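Local coordinates for peptidyl tryptophan dihydroxylase (Pseudomonas putida, PDB 7CTQ), which uses bound FAD as a monooxygenase to dihydroxylate a tryptophan within a peptide, a step essential for making the tryptophylquinone cofactor of quinohemoprotein amine dehydrogenase, at residues S160-W165 / R193-V198; A184-L189 / T226-A231. All blocks are in the same frame, centred on the assembly; numbering follows the deposited sequence. Where two conformers were deposited one is given.

Contact 1: residues S160-W165 / R193-V198; sequences SLLNVW and RCYWQV. With FAD (flavin-adenine dinucleotide), chain C.
Segments 160-165 and 193-198 belong to antiparallel neighbouring strands of the sheet beside the flavin. Leu161 with Val198, Asn163 with Trp196 and Trp165 with Cys194 form hydrogen-bonded pairs, each with two N-H...O bonds. The bond from Asn163 N to Trp196 O is 2.7 Å. That from Trp165 N to Cys194 O is longer, 3.3 Å, its donor 40° out of the carbonyl plane. Trp165 CG, between backbone N and carbonyl carbon (chi1 68°), lets the indole lie against Cys194. Cys194 CB sits over the six-membered ring in a CH-pi contact, 3.3 Å from Trp165 CE2, and SG approaches the five-membered ring obliquely. Trp196 CB meets the indole edge, 3.9 Å from Trp165 CH2. Trp165 NE1 donates to Ala231 O. An alanine at Trp165 would probably leave Ala231 O without this donor and open a gap beside Cys194 and Trp196. At the other end, the strands form part of the FAD pocket. Ser160 CB lies 3.6 Å from the flavin methyl C7M, and Gln197 OE1 lies 3.5 Å from flavin C6. Ser160 OG is hydrogen-bonded to Ser244 and Thr199, while Gln197 NE2 bonds to a hexanediol, probably from the crystallisation liquor.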
loop_
_atom_site.group_PDB
_atom_site.type_symbol
_atom_site.label_atom_id
_atom_site.label_comp_id
_atom_site.label_asym_id
_atom_site.label_seq_id
_atom_site.Cartn_x
_atom_site.Cartn_y
_atom_site.Cartn_z
ATOM N N SER A 160 7.622 -9.651 -11.840
ATOM C CA SER A 160 6.631 -9.293 -12.837
ATOM C C SER A 160 7.395 -8.859 -14.085
ATOM O O SER A 160 8.227 -7.951 -14.017
ATOM C CB SER A 160 5.703 -8.190 -12.317
ATOM O OG SER A 160 4.888 -8.683 -11.247
ATOM N N LEU A 161 7.164 -9.555 -15.195
ATOM C CA LEU A 161 7.804 -9.243 -16.471
ATOM C C LEU A 161 6.816 -8.490 -17.349
ATOM O O LEU A 161 5.675 -8.929 -17.524
ATOM C CB LEU A 161 8.267 -10.512 -17.187
ATOM C CG LEU A 161 9.137 -11.501 -16.417
ATOM C CD1 LEU A 161 9.355 -12.734 -17.275
ATOM C CD2 LEU A 161 10.457 -10.859 -16.023
ATOM N N LEU A 162 7.267 -7.383 -17.931
ATOM C CA LEU A 162 6.389 -6.446 -18.608
ATOM C C LEU A 162 6.813 -6.259 -20.066
ATOM O O LEU A 162 8.000 -6.079 -20.359
ATOM C CB LEU A 162 6.392 -5.109 -17.863
ATOM C CG LEU A 162 5.932 -3.917 -18.692
ATOM C CD1 LEU A 162 4.419 -3.894 -18.747
ATOM C CD2 LEU A 162 6.479 -2.632 -18.116
ATOM N N ASN A 163 5.842 -6.312 -20.975
ATOM C CA ASN A 163 6.034 -5.918 -22.367
ATOM C C ASN A 163 5.201 -4.675 -22.641
ATOM O O ASN A 163 4.032 -4.605 -22.242
ATOM C CB ASN A 163 5.630 -7.031 -23.333
ATOM C CG ASN A 163 6.740 -8.047 -23.577
ATOM O OD1 ASN A 163 6.463 -9.222 -23.783
ATOM N ND2 ASN A 163 7.994 -7.594 -23.581
ATOM N N VAL A 164 5.803 -3.697 -23.315
ATOM C CA VAL A 164 5.142 -2.446 -23.662
ATOM C C VAL A 164 5.369 -2.192 -25.145
ATOM O O VAL A 164 6.507 -2.266 -25.618
ATOM C CB VAL A 164 5.682 -1.265 -22.834
ATOM C CG1 VAL A 164 5.046 0.025 -23.306
ATOM C CG2 VAL A 164 5.413 -1.482 -21.343
ATOM N N TRP A 165 4.301 -1.894 -25.875
ATOM C CA TRP A 165 4.418 -1.642 -27.309
ATOM C C TRP A 165 3.249 -0.771 -27.754
ATOM O O TRP A 165 2.353 -0.448 -26.967
ATOM C CB TRP A 165 4.477 -2.954 -28.096
ATOM C CG TRP A 165 3.211 -3.741 -28.078
ATOM C CD1 TRP A 165 2.293 -3.836 -29.082
ATOM C CD2 TRP A 165 2.724 -4.567 -27.013
ATOM N NE1 TRP A 165 1.263 -4.664 -28.711
ATOM C CE2 TRP A 165 1.502 -5.126 -27.443
ATOM C CE3 TRP A 165 3.197 -4.880 -25.730
ATOM C CZ2 TRP A 165 0.740 -5.981 -26.634
ATOM C CZ3 TRP A 165 2.444 -5.731 -24.933
ATOM C CH2 TRP A 165 1.230 -6.271 -25.386
ATOM N N ARG A 193 -1.558 2.518 -26.813
ATOM C CA ARG A 193 -0.486 1.982 -25.981
ATOM C C ARG A 193 -0.910 0.654 -25.367
ATOM O O ARG A 193 -2.046 0.494 -24.916
ATOM C CB ARG A 193 -0.103 2.977 -24.883
ATOM C CG ARG A 193 0.814 4.100 -25.367
ATOM C CD ARG A 193 1.260 5.007 -24.226
ATOM N NE ARG A 193 0.134 5.659 -23.566
ATOM C CZ ARG A 193 0.254 6.688 -22.731
ATOM N NH1 ARG A 193 1.452 7.186 -22.457
ATOM N NH2 ARG A 193 -0.825 7.219 -22.172
ATOM N N CYS A 194 0.002 -0.313 -25.380
ATOM C CA CYS A 194 -0.301 -1.669 -24.948
ATOM C C CYS A 194 0.647 -2.090 -23.837
ATOM O O CYS A 194 1.808 -1.663 -23.780
ATOM C CB CYS A 194 -0.209 -2.656 -26.103
ATOM S SG CYS A 194 -1.424 -2.349 -27.378
ATOM N N TYR A 195 0.131 -2.967 -22.977
ATOM C CA TYR A 195 0.750 -3.352 -21.716
ATOM C C TYR A 195 0.479 -4.831 -21.485
ATOM O O TYR A 195 -0.655 -5.288 -21.651
ATOM C CB TYR A 195 0.172 -2.504 -20.569
ATOM C CG TYR A 195 0.777 -2.725 -19.193
ATOM C CD1 TYR A 195 1.648 -1.793 -18.639
ATOM C CD2 TYR A 195 0.447 -3.841 -18.435
ATOM C CE1 TYR A 195 2.189 -1.976 -17.371
ATOM C CE2 TYR A 195 0.988 -4.035 -17.172
ATOM C CZ TYR A 195 1.862 -3.104 -16.650
ATOM O OH TYR A 195 2.400 -3.299 -15.400
ATOM N N TRP A 196 1.515 -5.584 -21.126
ATOM C CA TRP A 196 1.319 -6.972 -20.721
ATOM C C TRP A 196 2.345 -7.297 -19.651
ATOM O O TRP A 196 3.540 -7.022 -19.820
ATOM C CB TRP A 196 1.450 -7.930 -21.907
ATOM C CG TRP A 196 1.344 -9.407 -21.596
ATOM C CD1 TRP A 196 0.215 -10.174 -21.625
ATOM C CD2 TRP A 196 2.422 -10.293 -21.267
ATOM N NE1 TRP A 196 0.522 -11.486 -21.323
ATOM C CE2 TRP A 196 1.874 -11.581 -21.106
ATOM C CE3 TRP A 196 3.800 -10.120 -21.094
ATOM C CZ2 TRP A 196 2.653 -12.686 -20.776
ATOM C CZ3 TRP A 196 4.570 -11.220 -20.763
ATOM C CH2 TRP A 196 3.999 -12.479 -20.611
ATOM N N GLN A 197 1.874 -7.878 -18.553
ATOM C CA GLN A 197 2.706 -8.079 -17.374
ATOM C C GLN A 197 2.355 -9.424 -16.769
ATOM O O GLN A 197 1.198 -9.675 -16.421
ATOM C CB GLN A 197 2.507 -6.940 -16.374
ATOM C CG GLN A 197 2.598 -7.319 -14.915
ATOM C CD GLN A 197 1.817 -6.357 -14.048
ATOM O OE1 GLN A 197 2.102 -5.151 -14.024
ATOM N NE2 GLN A 197 0.805 -6.877 -13.351
ATOM N N VAL A 198 3.342 -10.302 -16.686
ATOM C CA VAL A 198 3.127 -11.644 -16.179
ATOM C C VAL A 198 3.883 -11.747 -14.870
ATOM O O VAL A 198 4.997 -11.224 -14.735
ATOM C CB VAL A 198 3.553 -12.738 -17.176
ATOM C CG1 VAL A 198 5.077 -12.761 -17.366
ATOM C CG2 VAL A 198 3.026 -14.087 -16.724
HETATM P PA FAD C . 5.782 5.088 -6.209
HETATM O O1A FAD C . 4.429 5.225 -6.788
HETATM O O2A FAD C . 6.636 4.043 -6.912
HETATM O O5B FAD C . 6.440 6.502 -6.125
HETATM C C5B FAD C . 7.865 6.663 -5.988
HETATM C C4B FAD C . 8.219 7.953 -6.679
HETATM O O4B FAD C . 9.594 8.289 -6.378
HETATM C C3B FAD C . 8.098 7.946 -8.206
HETATM O O3B FAD C . 7.584 9.193 -8.665
HETATM C C2B FAD C . 9.540 7.690 -8.665
HETATM O O2B FAD C . 9.837 8.263 -9.938
HETATM C C1B FAD C . 10.317 8.437 -7.581
HETATM N N9A FAD C . 11.696 8.024 -7.357
HETATM C C8A FAD C . 12.234 6.769 -7.376
HETATM N N7A FAD C . 13.519 6.720 -7.121
HETATM C C5A FAD C . 13.855 8.051 -6.954
HETATM C C6A FAD C . 15.078 8.699 -6.682
HETATM N N6A FAD C . 16.237 8.061 -6.521
HETATM N N1A FAD C . 15.073 10.053 -6.567
HETATM C C2A FAD C . 13.917 10.702 -6.726
HETATM N N3A FAD C . 12.708 10.193 -6.988
HETATM C C4A FAD C . 12.741 8.861 -7.088
HETATM N N1 FAD C . -1.221 -0.717 -7.790
HETATM C C2 FAD C . -2.516 -0.555 -8.196
HETATM O O2 FAD C . -3.301 0.173 -7.585
HETATM N N3 FAD C . -2.967 -1.207 -9.324
HETATM C C4 FAD C . -2.223 -2.044 -10.130
HETATM O O4 FAD C . -2.733 -2.562 -11.122
HETATM C C4X FAD C . -0.851 -2.215 -9.693
HETATM N N5 FAD C . -0.077 -2.999 -10.396
HETATM C C5X FAD C . 1.234 -3.164 -9.979
HETATM C C6 FAD C . 2.074 -4.003 -10.713
HETATM C C7 FAD C . 3.393 -4.214 -10.326
HETATM C C7M FAD C . 4.271 -5.124 -11.143
HETATM C C8 FAD C . 3.887 -3.577 -9.177
HETATM C C8M FAD C . 5.313 -3.776 -8.735
HETATM C C9 FAD C . 3.056 -2.735 -8.445
HETATM C C9A FAD C . 1.737 -2.530 -8.832
HETATM N N10 FAD C . 0.873 -1.679 -8.113
HETATM C C10 FAD C . -0.439 -1.511 -8.508
HETATM C "C1'" FAD C . 1.332 -1.029 -6.884
HETATM C "C2'" FAD C . 1.618 0.456 -7.029
HETATM O "O2'" FAD C . 2.473 0.716 -8.142
HETATM C "C3'" FAD C . 2.284 0.939 -5.743
HETATM O "O3'" FAD C . 1.528 0.431 -4.649
HETATM C "C4'" FAD C . 2.397 2.451 -5.579
HETATM O "O4'" FAD C . 2.787 3.079 -6.804
HETATM C "C5'" FAD C . 3.370 2.800 -4.478
HETATM O "O5'" FAD C . 3.292 4.212 -4.230
HETATM P P FAD C . 4.517 4.998 -3.675
HETATM O O1P FAD C . 4.872 4.370 -2.318
HETATM O O2P FAD C . 4.253 6.463 -3.686
HETATM O O3P FAD C . 5.678 4.629 -4.692
#

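Contact 2: residues A184-L189 / T226-A231; sequences AWMARL and TELFDA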
loop_
_atom_site.group_PDB
_atom_site.type_symbol
_atom_site.label_atom_id
_atom_site.label_comp_id
_atom_site.label_asym_id
_atom_site.label_seq_id
_atom_site.Cartn_x
_atom_site.Cartn_y
_atom_site.Cartn_z
ATOM N N ALA A 184 -1.278 -13.302 -15.584
ATOM C CA ALA A 184 -0.934 -12.175 -16.436
ATOM C C ALA A 184 -2.012 -11.103 -16.361
ATOM O O ALA A 184 -3.203 -11.404 -16.238
ATOM C CB ALA A 184 -0.728 -12.624 -17.900
ATOM N N TRP A 185 -1.574 -9.853 -16.429
ATOM C CA TRP A 185 -2.442 -8.698 -16.566
ATOM C C TRP A 185 -2.068 -7.973 -17.851
ATOM O O TRP A 185 -0.879 -7.788 -18.138
ATOM C CB TRP A 185 -2.284 -7.761 -15.373
ATOM C CG TRP A 185 -2.674 -6.345 -15.628
ATOM C CD1 TRP A 185 -1.838 -5.278 -15.798
ATOM C CD2 TRP A 185 -4.007 -5.830 -15.714
ATOM N NE1 TRP A 185 -2.568 -4.131 -15.990
ATOM C CE2 TRP A 185 -3.901 -4.441 -15.939
ATOM C CE3 TRP A 185 -5.278 -6.409 -15.620
ATOM C CZ2 TRP A 185 -5.021 -3.621 -16.074
ATOM C CZ3 TRP A 185 -6.389 -5.596 -15.758
ATOM C CH2 TRP A 185 -6.253 -4.214 -15.977
ATOM N N MET A 186 -3.072 -7.549 -18.619
ATOM C CA MET A 186 -2.806 -6.864 -19.879
ATOM C C MET A 186 -3.818 -5.748 -20.111
ATOM O O MET A 186 -4.973 -5.833 -19.683
ATOM C CB MET A 186 -2.826 -7.838 -21.068
ATOM C CG MET A 186 -4.155 -8.532 -21.248
ATOM S SD MET A 186 -4.035 -9.949 -22.341
ATOM C CE MET A 186 -3.707 -11.280 -21.180
ATOM N N ALA A 187 -3.372 -4.706 -20.815
ATOM C CA ALA A 187 -4.216 -3.548 -21.065
ATOM C C ALA A 187 -3.866 -2.912 -22.404
ATOM O O ALA A 187 -2.718 -2.951 -22.856
ATOM C CB ALA A 187 -4.083 -2.508 -19.952
ATOM N N ARG A 188 -4.871 -2.295 -23.017
ATOM C CA ARG A 188 -4.700 -1.558 -24.261
ATOM C C ARG A 188 -5.413 -0.223 -24.109
ATOM O O ARG A 188 -6.636 -0.191 -23.942
ATOM C CB ARG A 188 -5.258 -2.353 -25.442
ATOM C CG ARG A 188 -5.057 -1.710 -26.788
ATOM C CD ARG A 188 -5.949 -2.375 -27.803
ATOM N NE ARG A 188 -5.653 -1.906 -29.151
ATOM C CZ ARG A 188 -6.303 -2.312 -30.234
ATOM N NH1 ARG A 188 -7.288 -3.196 -30.116
ATOM N NH2 ARG A 188 -5.969 -1.835 -31.430
ATOM N N LEU A 189 -4.654 0.867 -24.135
ATOM C CA LEU A 189 -5.238 2.180 -23.934
ATOM C C LEU A 189 -5.928 2.653 -25.213
ATOM O O LEU A 189 -5.778 2.067 -26.292
ATOM C CB LEU A 189 -4.174 3.182 -23.497
ATOM C CG LEU A 189 -3.522 2.938 -22.136
ATOM C CD1 LEU A 189 -2.265 3.778 -22.007
ATOM C CD2 LEU A 189 -4.496 3.270 -21.032
ATOM N N THR A 226 -4.199 -12.543 -28.258
ATOM C CA THR A 226 -4.573 -12.473 -29.673
ATOM C C THR A 226 -5.846 -11.659 -29.865
ATOM O O THR A 226 -5.899 -10.750 -30.705
ATOM C CB THR A 226 -4.747 -13.887 -30.243
ATOM O OG1 THR A 226 -3.498 -14.588 -30.196
ATOM C CG2 THR A 226 -5.215 -13.828 -31.685
ATOM N N GLU A 227 -6.882 -11.970 -29.079
ATOM C CA GLU A 227 -8.148 -11.249 -29.167
ATOM C C GLU A 227 -7.959 -9.764 -28.900
ATOM O O GLU A 227 -8.364 -8.918 -29.704
ATOM C CB GLU A 227 -9.151 -11.841 -28.178
ATOM C CG GLU A 227 -10.573 -11.337 -28.364
ATOM C CD GLU A 227 -11.619 -12.292 -27.813
ATOM O OE1 GLU A 227 -12.747 -12.323 -28.357
ATOM O OE2 GLU A 227 -11.316 -13.004 -26.829
ATOM N N LEU A 228 -7.323 -9.430 -27.776
ATOM C CA LEU A 228 -7.258 -8.041 -27.333
ATOM C C LEU A 228 -6.351 -7.182 -28.203
ATOM O O LEU A 228 -6.593 -5.975 -28.338
ATOM C CB LEU A 228 -6.776 -7.978 -25.884
ATOM C CG LEU A 228 -7.877 -7.694 -24.867
ATOM C CD1 LEU A 228 -8.738 -8.935 -24.689
ATOM C CD2 LEU A 228 -7.293 -7.227 -23.541
ATOM N N PHE A 229 -5.293 -7.756 -28.771
ATOM C CA PHE A 229 -4.275 -6.980 -29.469
ATOM C C PHE A 229 -4.208 -7.424 -30.923
ATOM O O PHE A 229 -3.959 -8.602 -31.209
ATOM C CB PHE A 229 -2.906 -7.133 -28.803
ATOM C CG PHE A 229 -2.898 -6.802 -27.338
ATOM C CD1 PHE A 229 -2.814 -5.486 -26.914
ATOM C CD2 PHE A 229 -2.965 -7.807 -26.390
ATOM C CE1 PHE A 229 -2.800 -5.175 -25.560
ATOM C CE2 PHE A 229 -2.956 -7.510 -25.033
ATOM C CZ PHE A 229 -2.869 -6.190 -24.618
ATOM N N ASP A 230 -4.410 -6.479 -31.838
ATOM C CA ASP A 230 -4.232 -6.779 -33.254
ATOM C C ASP A 230 -2.748 -6.863 -33.595
ATOM O O ASP A 230 -2.264 -7.900 -34.063
ATOM C CB ASP A 230 -4.944 -5.722 -34.104
ATOM C CG ASP A 230 -6.328 -5.382 -33.569
ATOM O OD1 ASP A 230 -7.042 -6.305 -33.119
ATOM O OD2 ASP A 230 -6.699 -4.189 -33.582
ATOM N N ALA A 231 -2.009 -5.784 -33.349
ATOM C CA ALA A 231 -0.556 -5.793 -33.443
ATOM C C ALA A 231 0.034 -6.155 -32.087
ATOM O O ALA A 231 -0.294 -5.522 -31.080
ATOM C CB ALA A 231 -0.033 -4.430 -33.886
#
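Leu228 closes helix 223-228 and meets Met186 of strand 182-188. Leu228 CD2 lies 4.1 Å from Met186 CG. The backbone O of Leu228 lies 3.4 Å from Arg188 NH1. Phe229 is the first residue to leave helical geometry, and its ring presents its edge to the strand. Met186 SD lies at this edge, 3.8 Å from Phe229 CE2, in a Met-aromatic contact. Ala187 O lies in the ring plane, 3.5 Å from Phe229 CE1. Leu228 CB stands over one face of the ring, toward the rim, and Arg188 CB approaches obliquely. Asp230 follows at the exposed margin. Arg188 is extended from CG to NE and brings its guanidinium there. Arg188 NH2 forms a salt bridge with Asp230 OD2 at 3.3 Å, with an N-H...O angle of 138°. The donor stands above the carboxylate plane, 51° out of it, and the two flat groups are nearly perpendicular. Arg188 NH2 has a second partner, Ala168 O. The salt bridge is long and bent, so it is likely to be modest in strength. Much of the join between the strand and the helix end is apolar, and the buried Arg188 reaches out from it to the exposed Asp230.

Contacts 1 and 2 lie with their centres 9 Å apart. Three of the four segments lie in one sheet; 226-231 packs against it. Strand 193-201 lies between strands 158-166 and 182-188. Probable backbone hydrogen bonds join the contacts: Gln197 O to Trp185 N at 2.8 Å and Tyr195 N to Ala187 O at 2.9 Å. Away from the flavin, the rings of Trp165 and Phe229 meet with planes about 55° apart, and Cys194 touches both Phe229 and Arg188. Contact 1 reaches the FAD pocket directly. Contact 2 stands further back, the side chain of Ala187 being about 9 Å from FAD between nearest atoms.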